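Local coordinates for protein glutathione synthetase-like effector 30 (Gpa-GSS30-apo) (Globodera pallida, PDB 5OET) that probably acts as a secreted effector of a plant-parasitic nematode, recruited from glutathione synthetase, the ATP-dependent ligase that joins glycine to gamma-glutamylcysteine, at residues P38-D43 against S209-D214; V186-I191 against K337-I342; G192-T197 against V310-L315. One frame throughout, in Å; residues are numbered along the deposited sequence.

Contact 1 (P38-D43 against S209-D214); sequences PNIEQD and SNAGID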
loop_
_atom_site.group_PDB
_atom_site.type_symbol
_atom_site.label_atom_id
_atom_site.label_comp_id
_atom_site.label_asym_id
_atom_site.label_seq_id
_atom_site.Cartn_x
_atom_site.Cartn_y
_atom_site.Cartn_z
ATOM N N PRO A 38 -14.509 21.448 9.832
ATOM C CA PRO A 38 -15.707 21.910 9.099
ATOM C C PRO A 38 -15.479 23.054 8.095
ATOM O O PRO A 38 -16.039 22.997 7.014
ATOM C CB PRO A 38 -16.647 22.355 10.213
ATOM C CG PRO A 38 -16.271 21.489 11.357
ATOM C CD PRO A 38 -14.793 21.255 11.262
ATOM N N ASN A 39 -14.635 24.040 8.437
ATOM C CA ASN A 39 -14.337 25.199 7.553
ATOM C C ASN A 39 -13.408 24.900 6.373
ATOM O O ASN A 39 -13.015 25.811 5.653
ATOM C CB ASN A 39 -13.754 26.374 8.355
ATOM C CG ASN A 39 -14.667 26.834 9.467
ATOM O OD1 ASN A 39 -14.205 27.315 10.492
ATOM N ND2 ASN A 39 -15.967 26.667 9.281
ATOM N N ILE A 40 -13.043 23.641 6.175
ATOM C CA ILE A 40 -12.372 23.213 4.954
ATOM C C ILE A 40 -13.408 23.086 3.840
ATOM O O ILE A 40 -13.261 23.710 2.800
ATOM C CB ILE A 40 -11.639 21.864 5.146
ATOM C CG1 ILE A 40 -10.537 22.023 6.201
ATOM C CG2 ILE A 40 -11.093 21.349 3.817
ATOM C CD1 ILE A 40 -9.853 20.731 6.596
ATOM N N GLU A 41 -14.439 22.272 4.076
ATOM C CA GLU A 41 -15.436 21.916 3.061
ATOM C C GLU A 41 -16.711 21.414 3.738
ATOM O O GLU A 41 -16.639 20.678 4.723
ATOM C CB GLU A 41 -14.869 20.857 2.095
ATOM C CG GLU A 41 -15.774 20.436 0.929
ATOM C CD GLU A 41 -16.052 21.548 -0.100
ATOM O OE1 GLU A 41 -15.101 21.922 -0.831
ATOM O OE2 GLU A 41 -17.224 22.033 -0.207
ATOM N N GLN A 42 -17.863 21.844 3.221
ATOM C CA GLN A 42 -19.188 21.396 3.703
ATOM C C GLN A 42 -20.157 20.929 2.603
ATOM O O GLN A 42 -21.314 20.660 2.882
ATOM C CB GLN A 42 -19.852 22.494 4.563
ATOM C CG GLN A 42 -20.391 21.970 5.894
ATOM C CD GLN A 42 -19.269 21.696 6.863
ATOM O OE1 GLN A 42 -19.009 20.557 7.254
ATOM N NE2 GLN A 42 -18.559 22.743 7.219
ATOM N N ASP A 43 -19.691 20.806 1.363
ATOM C CA ASP A 43 -20.478 20.159 0.325
ATOM C C ASP A 43 -20.447 18.655 0.615
ATOM O O ASP A 43 -19.366 18.084 0.661
ATOM C CB ASP A 43 -19.920 20.480 -1.067
ATOM C CG ASP A 43 -20.866 20.066 -2.183
ATOM O OD1 ASP A 43 -21.384 18.930 -2.136
ATOM O OD2 ASP A 43 -21.109 20.887 -3.099
ATOM N N SER A 209 -3.146 19.457 1.906
ATOM C CA SER A 209 -2.511 20.025 0.711
ATOM C C SER A 209 -3.400 20.059 -0.544
ATOM O O SER A 209 -3.391 21.039 -1.268
ATOM C CB SER A 209 -1.232 19.224 0.403
ATOM O OG SER A 209 -0.611 19.681 -0.781
ATOM N N ASN A 210 -4.145 18.997 -0.809
ATOM C CA ASN A 210 -5.048 18.948 -1.976
ATOM C C ASN A 210 -6.217 19.910 -1.872
ATOM O O ASN A 210 -6.788 20.256 -2.892
ATOM C CB ASN A 210 -5.649 17.545 -2.190
ATOM C CG ASN A 210 -4.802 16.643 -3.064
ATOM O OD1 ASN A 210 -3.909 17.087 -3.794
ATOM N ND2 ASN A 210 -5.117 15.350 -3.017
ATOM N N ALA A 211 -6.595 20.292 -0.654
ATOM C CA ALA A 211 -7.659 21.268 -0.411
ATOM C C ALA A 211 -7.159 22.721 -0.257
ATOM O O ALA A 211 -7.948 23.606 0.051
ATOM C CB ALA A 211 -8.447 20.863 0.825
ATOM N N GLY A 212 -5.859 22.962 -0.453
ATOM C CA GLY A 212 -5.302 24.313 -0.420
ATOM C C GLY A 212 -4.770 24.798 0.912
ATOM O O GLY A 212 -4.032 25.779 0.955
ATOM N N ILE A 213 -5.099 24.105 1.991
ATOM C CA ILE A 213 -4.673 24.513 3.331
ATOM C C ILE A 213 -3.181 24.167 3.485
ATOM O O ILE A 213 -2.663 23.271 2.790
ATOM C CB ILE A 213 -5.535 23.814 4.423
ATOM C CG1 ILE A 213 -7.058 23.945 4.177
ATOM C CG2 ILE A 213 -5.081 24.196 5.823
ATOM C CD1 ILE A 213 -7.573 25.228 3.567
ATOM N N ASP A 214 -2.488 24.898 4.355
ATOM C CA ASP A 214 -1.096 24.610 4.704
ATOM C C ASP A 214 -0.941 23.214 5.366
ATOM O O ASP A 214 -0.063 22.410 4.990
ATOM C CB ASP A 214 -0.589 25.733 5.634
ATOM C CG ASP A 214 0.883 25.576 6.048
ATOM O OD1 ASP A 214 1.665 24.927 5.323
ATOM O OD2 ASP A 214 1.257 26.119 7.112
#

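Contact 2 (V186-I191 against K337-I342); sequences VNTGAI and KTPPYI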
loop_
_atom_site.group_PDB
_atom_site.type_symbol
_atom_site.label_atom_id
_atom_site.label_comp_id
_atom_site.label_asym_id
_atom_site.label_seq_id
_atom_site.Cartn_x
_atom_site.Cartn_y
_atom_site.Cartn_z
ATOM N N VAL A 186 0.633 4.062 29.376
ATOM C CA VAL A 186 1.877 3.643 28.709
ATOM C C VAL A 186 1.774 2.177 28.290
ATOM O O VAL A 186 1.194 1.356 28.990
ATOM C CB VAL A 186 3.147 3.854 29.562
ATOM C CG1 VAL A 186 3.513 5.317 29.585
ATOM C CG2 VAL A 186 2.985 3.350 30.991
ATOM N N ASN A 187 2.324 1.884 27.121
ATOM C CA ASN A 187 2.281 0.564 26.517
ATOM C C ASN A 187 3.674 0.171 26.070
ATOM O O ASN A 187 4.460 1.025 25.647
ATOM C CB ASN A 187 1.382 0.584 25.290
ATOM C CG ASN A 187 -0.004 1.063 25.606
ATOM O OD1 ASN A 187 -0.757 0.372 26.293
ATOM N ND2 ASN A 187 -0.346 2.264 25.121
ATOM N N THR A 188 3.964 -1.124 26.164
ATOM C CA THR A 188 5.186 -1.698 25.603
ATOM C C THR A 188 4.871 -3.102 25.100
ATOM O O THR A 188 3.770 -3.590 25.294
ATOM C CB THR A 188 6.351 -1.701 26.644
ATOM O OG1 THR A 188 7.590 -1.938 25.979
ATOM C CG2 THR A 188 6.162 -2.742 27.751
ATOM N N GLY A 189 5.834 -3.745 24.459
ATOM C CA GLY A 189 5.623 -5.084 23.933
ATOM C C GLY A 189 4.931 -5.040 22.592
ATOM O O GLY A 189 5.416 -4.380 21.675
ATOM N N ALA A 190 3.806 -5.734 22.461
ATOM C CA ALA A 190 3.185 -5.926 21.146
ATOM C C ALA A 190 2.425 -4.671 20.771
ATOM O O ALA A 190 1.201 -4.613 20.831
ATOM C CB ALA A 190 2.276 -7.150 21.135
ATOM N N ILE A 191 3.190 -3.675 20.360
ATOM C CA ILE A 191 2.690 -2.336 20.160
ATOM C C ILE A 191 2.060 -2.204 18.786
ATOM O O ILE A 191 2.676 -2.562 17.783
ATOM C CB ILE A 191 3.838 -1.305 20.317
ATOM C CG1 ILE A 191 4.218 -1.180 21.793
ATOM C CG2 ILE A 191 3.433 0.077 19.812
ATOM C CD1 ILE A 191 5.607 -0.596 22.001
ATOM N N LYS A 337 15.509 -9.521 23.700
ATOM C CA LYS A 337 14.039 -9.488 23.736
ATOM C C LYS A 337 13.569 -8.052 23.608
ATOM O O LYS A 337 14.342 -7.115 23.828
ATOM C CB LYS A 337 13.494 -10.097 25.032
ATOM C CG LYS A 337 13.265 -11.604 24.982
ATOM C CD LYS A 337 14.557 -12.393 24.953
ATOM C CE LYS A 337 15.363 -12.226 26.228
ATOM N NZ LYS A 337 16.498 -13.188 26.279
ATOM N N THR A 338 12.289 -7.891 23.271
ATOM C CA THR A 338 11.742 -6.607 22.781
ATOM C C THR A 338 10.355 -6.267 23.370
ATOM O O THR A 338 9.390 -6.199 22.614
ATOM C CB THR A 338 11.589 -6.652 21.233
ATOM O OG1 THR A 338 10.592 -7.629 20.885
ATOM C CG2 THR A 338 12.932 -6.989 20.517
ATOM N N PRO A 339 10.226 -6.052 24.677
ATOM C CA PRO A 339 11.301 -6.131 25.635
ATOM C C PRO A 339 11.170 -7.413 26.437
ATOM O O PRO A 339 10.204 -8.141 26.266
ATOM C CB PRO A 339 11.033 -4.901 26.516
ATOM C CG PRO A 339 9.546 -4.765 26.509
ATOM C CD PRO A 339 9.015 -5.508 25.309
ATOM N N PRO A 340 12.120 -7.681 27.327
ATOM C CA PRO A 340 11.946 -8.886 28.138
ATOM C C PRO A 340 10.736 -8.812 29.054
ATOM O O PRO A 340 10.196 -7.742 29.277
ATOM C CB PRO A 340 13.262 -8.995 28.929
ATOM C CG PRO A 340 13.978 -7.701 28.730
ATOM C CD PRO A 340 13.455 -7.082 27.473
ATOM N N TYR A 341 10.330 -9.948 29.593
ATOM C CA TYR A 341 9.076 -10.046 30.344
ATOM C C TYR A 341 8.980 -9.138 31.561
ATOM O O TYR A 341 7.894 -8.657 31.866
ATOM C CB TYR A 341 8.745 -11.501 30.726
ATOM C CG TYR A 341 7.668 -12.071 29.858
ATOM C CD1 TYR A 341 6.342 -11.729 30.076
ATOM C CD2 TYR A 341 7.967 -12.918 28.781
ATOM C CE1 TYR A 341 5.330 -12.222 29.262
ATOM C CE2 TYR A 341 6.961 -13.433 27.966
ATOM C CZ TYR A 341 5.640 -13.074 28.215
ATOM O OH TYR A 341 4.609 -13.555 27.438
ATOM N N ILE A 342 10.107 -8.877 32.227
ATOM C CA ILE A 342 10.163 -7.947 33.377
ATOM C C ILE A 342 9.458 -6.609 33.121
ATOM O O ILE A 342 8.890 -6.015 34.047
ATOM C CB ILE A 342 11.622 -7.711 33.856
ATOM C CG1 ILE A 342 11.672 -6.912 35.155
ATOM C CG2 ILE A 342 12.456 -6.982 32.813
ATOM C CD1 ILE A 342 11.011 -7.593 36.322
#

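Contact 3 (G192-T197 against V310-L315); sequences GSFGTT and VVFDRL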
loop_
_atom_site.group_PDB
_atom_site.type_symbol
_atom_site.label_atom_id
_atom_site.label_comp_id
_atom_site.label_asym_id
_atom_site.label_seq_id
_atom_site.Cartn_x
_atom_site.Cartn_y
_atom_site.Cartn_z
ATOM N N GLY A 192 0.854 -1.638 18.746
ATOM C CA GLY A 192 0.213 -1.270 17.491
ATOM C C GLY A 192 0.763 -0.003 16.859
ATOM O O GLY A 192 1.315 0.858 17.531
ATOM N N SER A 193 0.597 0.081 15.543
ATOM C CA SER A 193 0.786 1.288 14.722
ATOM C C SER A 193 2.216 1.761 14.430
ATOM O O SER A 193 2.415 2.923 14.094
ATOM C CB SER A 193 -0.045 2.437 15.278
ATOM O OG SER A 193 -1.360 1.983 15.542
ATOM N N PHE A 194 3.204 0.875 14.489
ATOM C CA PHE A 194 4.519 1.212 13.934
ATOM C C PHE A 194 4.484 1.530 12.414
ATOM O O PHE A 194 5.075 2.531 11.950
ATOM C CB PHE A 194 5.512 0.077 14.157
ATOM C CG PHE A 194 6.005 -0.045 15.563
ATOM C CD1 PHE A 194 6.621 1.020 16.197
ATOM C CD2 PHE A 194 5.923 -1.245 16.227
ATOM C CE1 PHE A 194 7.102 0.901 17.487
ATOM C CE2 PHE A 194 6.407 -1.369 17.518
ATOM C CZ PHE A 194 6.992 -0.291 18.149
ATOM N N GLY A 195 3.811 0.660 11.656
ATOM C CA GLY A 195 3.748 0.756 10.196
ATOM C C GLY A 195 2.639 1.672 9.704
ATOM O O GLY A 195 2.819 2.390 8.712
ATOM N N THR A 196 1.505 1.674 10.409
ATOM C CA THR A 196 0.362 2.508 10.018
ATOM C C THR A 196 0.607 4.019 10.192
ATOM O O THR A 196 0.036 4.831 9.446
ATOM C CB THR A 196 -0.950 2.156 10.767
ATOM O OG1 THR A 196 -0.851 2.519 12.147
ATOM C CG2 THR A 196 -1.287 0.667 10.644
ATOM N N THR A 197 1.426 4.390 11.174
ATOM C CA THR A 197 1.588 5.791 11.547
ATOM C C THR A 197 2.178 6.696 10.484
ATOM O O THR A 197 1.593 7.714 10.174
ATOM C CB THR A 197 2.398 5.905 12.831
ATOM O OG1 THR A 197 1.672 5.236 13.866
ATOM C CG2 THR A 197 2.597 7.363 13.249
ATOM N N VAL A 310 17.755 -11.292 17.814
ATOM C CA VAL A 310 16.668 -10.500 18.365
ATOM C C VAL A 310 15.382 -11.275 18.222
ATOM O O VAL A 310 15.093 -11.751 17.140
ATOM C CB VAL A 310 16.495 -9.198 17.571
ATOM C CG1 VAL A 310 15.413 -8.309 18.192
ATOM C CG2 VAL A 310 17.817 -8.466 17.468
ATOM N N VAL A 311 14.605 -11.389 19.291
ATOM C CA VAL A 311 13.240 -11.903 19.166
ATOM C C VAL A 311 12.263 -10.738 19.248
ATOM O O VAL A 311 12.006 -10.198 20.316
ATOM C CB VAL A 311 12.899 -12.980 20.197
ATOM C CG1 VAL A 311 11.457 -13.441 20.015
ATOM C CG2 VAL A 311 13.808 -14.167 20.010
ATOM N N PHE A 312 11.728 -10.352 18.099
ATOM C CA PHE A 312 10.763 -9.293 18.031
ATOM C C PHE A 312 9.385 -9.908 18.291
ATOM O O PHE A 312 8.829 -10.590 17.444
ATOM C CB PHE A 312 10.915 -8.590 16.682
ATOM C CG PHE A 312 10.300 -7.212 16.613
ATOM C CD1 PHE A 312 10.275 -6.338 17.707
ATOM C CD2 PHE A 312 9.764 -6.770 15.414
ATOM C CE1 PHE A 312 9.707 -5.072 17.591
ATOM C CE2 PHE A 312 9.185 -5.509 15.293
ATOM C CZ PHE A 312 9.161 -4.658 16.377
ATOM N N ASP A 313 8.895 -9.731 19.519
ATOM C CA ASP A 313 7.584 -10.243 19.977
ATOM C C ASP A 313 6.448 -9.384 19.381
ATOM O O ASP A 313 6.354 -8.170 19.631
ATOM C CB ASP A 313 7.461 -10.251 21.536
ATOM C CG ASP A 313 7.630 -11.672 22.170
ATOM O OD1 ASP A 313 7.087 -12.636 21.603
ATOM O OD2 ASP A 313 8.273 -11.841 23.254
ATOM N N ARG A 314 5.587 -10.026 18.597
ATOM C CA ARG A 314 4.404 -9.394 18.057
ATOM C C ARG A 314 3.210 -10.262 18.456
ATOM O O ARG A 314 2.370 -10.613 17.633
ATOM C CB ARG A 314 4.546 -9.223 16.539
ATOM C CG ARG A 314 5.888 -8.650 16.089
ATOM C CD ARG A 314 6.029 -7.160 16.362
ATOM N NE ARG A 314 5.406 -6.379 15.291
ATOM C CZ ARG A 314 4.668 -5.270 15.445
ATOM N NH1 ARG A 314 4.152 -4.683 14.362
ATOM N NH2 ARG A 314 4.423 -4.755 16.657
ATOM N N LEU A 315 3.172 -10.587 19.753
ATOM C CA LEU A 315 2.157 -11.428 20.380
ATOM C C LEU A 315 2.225 -12.878 19.847
ATOM O O LEU A 315 2.994 -13.737 20.324
ATOM C CB LEU A 315 0.752 -10.806 20.191
ATOM C CG LEU A 315 -0.257 -10.896 21.337
ATOM C CD1 LEU A 315 0.229 -10.006 22.472
ATOM C CD2 LEU A 315 -1.688 -10.535 20.911
#

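Contact 1 (P38-D43 against S209-D214)
A small apolar patch at the protein surface brings Ile40, in the loop that leads into helix 44-59, against Ala211 and Ile213, which follow the end of helix 196-210. The backbones stay apart, with 7.4 Å between CA of Ile40 and CA of Ala211, and the side chains span the interval. Ile40 uses both branches. CG1 stands beside the backbone N (chi1 -63°), which leaves CG2 anti to it. The CG2 methyl reaches the CB of Ala211 at 4.0 Å, while CG1 lies 4.5 Å from CG1 of Ile213. A branched residue can therefore serve two neighbours at once, and the alanine offers a small apolar surface for CG2 to meet. Tyr35 and Tyr92 also touch Ile40, and Tyr523 of strand 517-524 packs on Ile213, so the patch continues beyond the two segments.

Each segment is shaped by its own polar bonds. Gly212 ends the helix in a Schellman motif, with positive phi (92°) and two bonds back into the last turn. Its N also bonds to O of Ser209 at 3.2 Å. A side chain there would press on the preceding carbonyl O, which is why glycine suits the place. In the loop, N of Asp43 bonds to Glu41 OE2 at 3.2 Å, and Asp43 itself is the N-cap of the helix that follows. Next to the patch, Asn210 makes a weak hydrogen bond to Glu270 of the second subunit. Because the two segments meet only through aliphatic groups, their attraction rests on dispersion and on the partial shielding of these groups from water.

Contact 2 (V186-I191 against K337-I342)
The pyrrolidine ring of Pro339, puckered and not truly flat, turns its CG-CD edge to Thr188 and Gly189. CG of Pro339 lies 3.5 Å from OG1 of Thr188 and 4.1 Å from its CG2 methyl, so both branches of the threonine touch the same ring carbon. Next to it, CD of Pro339 packs 3.7 Å from CA of Gly189, and the carbonyl O of Thr338 stands 4.1 Å from that same CA.

The torsions of Thr188 explain the approach. OG1 lies opposite the backbone N (chi1 -165°), which turns the hydroxyl to the proline as well as to its hydrogen-bond partner, the carbonyl O of Cys164. That cysteine forms a disulfide with Cys480, so the threonine is tied to a covalently cross-linked part of the sheet. Gly189 has a phi of 82°, where a CB would be jammed against the preceding carbonyl O, and this backbone shape calls for glycine. Beyond it, Ala190 is the centre of an inverse gamma turn, with a weak bond from Ile191 N to Gly189 O.

On the other side, the peptide bond before Pro339 is cis, which bends the chain sharply after strand 336-337 and brings the ring round to the glycine. Thr338 is held by its OG1, bonded to Val311 O and Asp313 N. The pairing joins the end of strand 179-188, in the large mixed sheet, to the loop leaving the smaller mixed sheet. In glutathione synthetases the Val-Asn-Thr at the corresponding strand end lies in the substrate site; the same place is probably preserved here, with the proline loop packed against it.

Contact 3 (G192-T197 against V310-L315)
Phe194 meets Arg314 and Phe312 in a fully buried cluster. NH2 of Arg314 comes to the edge of the Phe194 ring, in its plane, 3.8 Å from CD2, and the ring and guanidinium planes are 53° apart. This is plain van der Waals contact, the hydrogen bonding of NH2 going to Ile191 O. CE2 of Phe194 lies 4.4 Å from CZ of Phe312, whose own ring carries Arg314 CD on one face, 3.7 Å above the plane and offset toward the rim.

Bends at chi2 (-75°) and chi3 (-83°) fold the arginine chain over Phe312 before its end turns to Phe194. There the bond from NH2 and a second one, from NE to Ser262 OG, fix the direction of the guanidinium.

Strand 306-314 runs parallel to both 246-251 and 336-337, consistent with a Rossmann-like alpha/beta domain, and the loop before helix 196-210 lies against it. Phe194 is packed there among Phe312, Ile265, Met228 and Phe478, a buried, mostly apolar setting that suits a large ring.

Farther out, Ile265 of helix 259-270 touches both phenylalanines. Phe249 meets Phe312 with planes at about 90°, and Phe478 of the large sheet meets Phe194 at about 40°. Thr225, like Met228 on helix 225-240, also packs on Phe194, and Glu261 bonds to Ser193 N just before it.

Overall arrangement
Contacts 2 and 3 are neighbours, their centres about 10 Å apart. Two side-chain hydrogen bonds tie them together, and CG2 of Thr338 packs 3.6 Å from CG1 of Val310. Together they draw the chain that runs from strand 179-188 into helix 196-210 against strand 306-314 and the loop that follows strand 336-337. They probably flank the substrate site at the end of strand 179-188. Contact 1 is far from it, centred about 34 Å from contact 3 and about 40 Å from contact 2, yet helix 196-210 links it to contact 3, which lies in the loop leading into that helix while contact 1 follows its end. The magnesium ligands, His406 and Glu426, belong to none of the three.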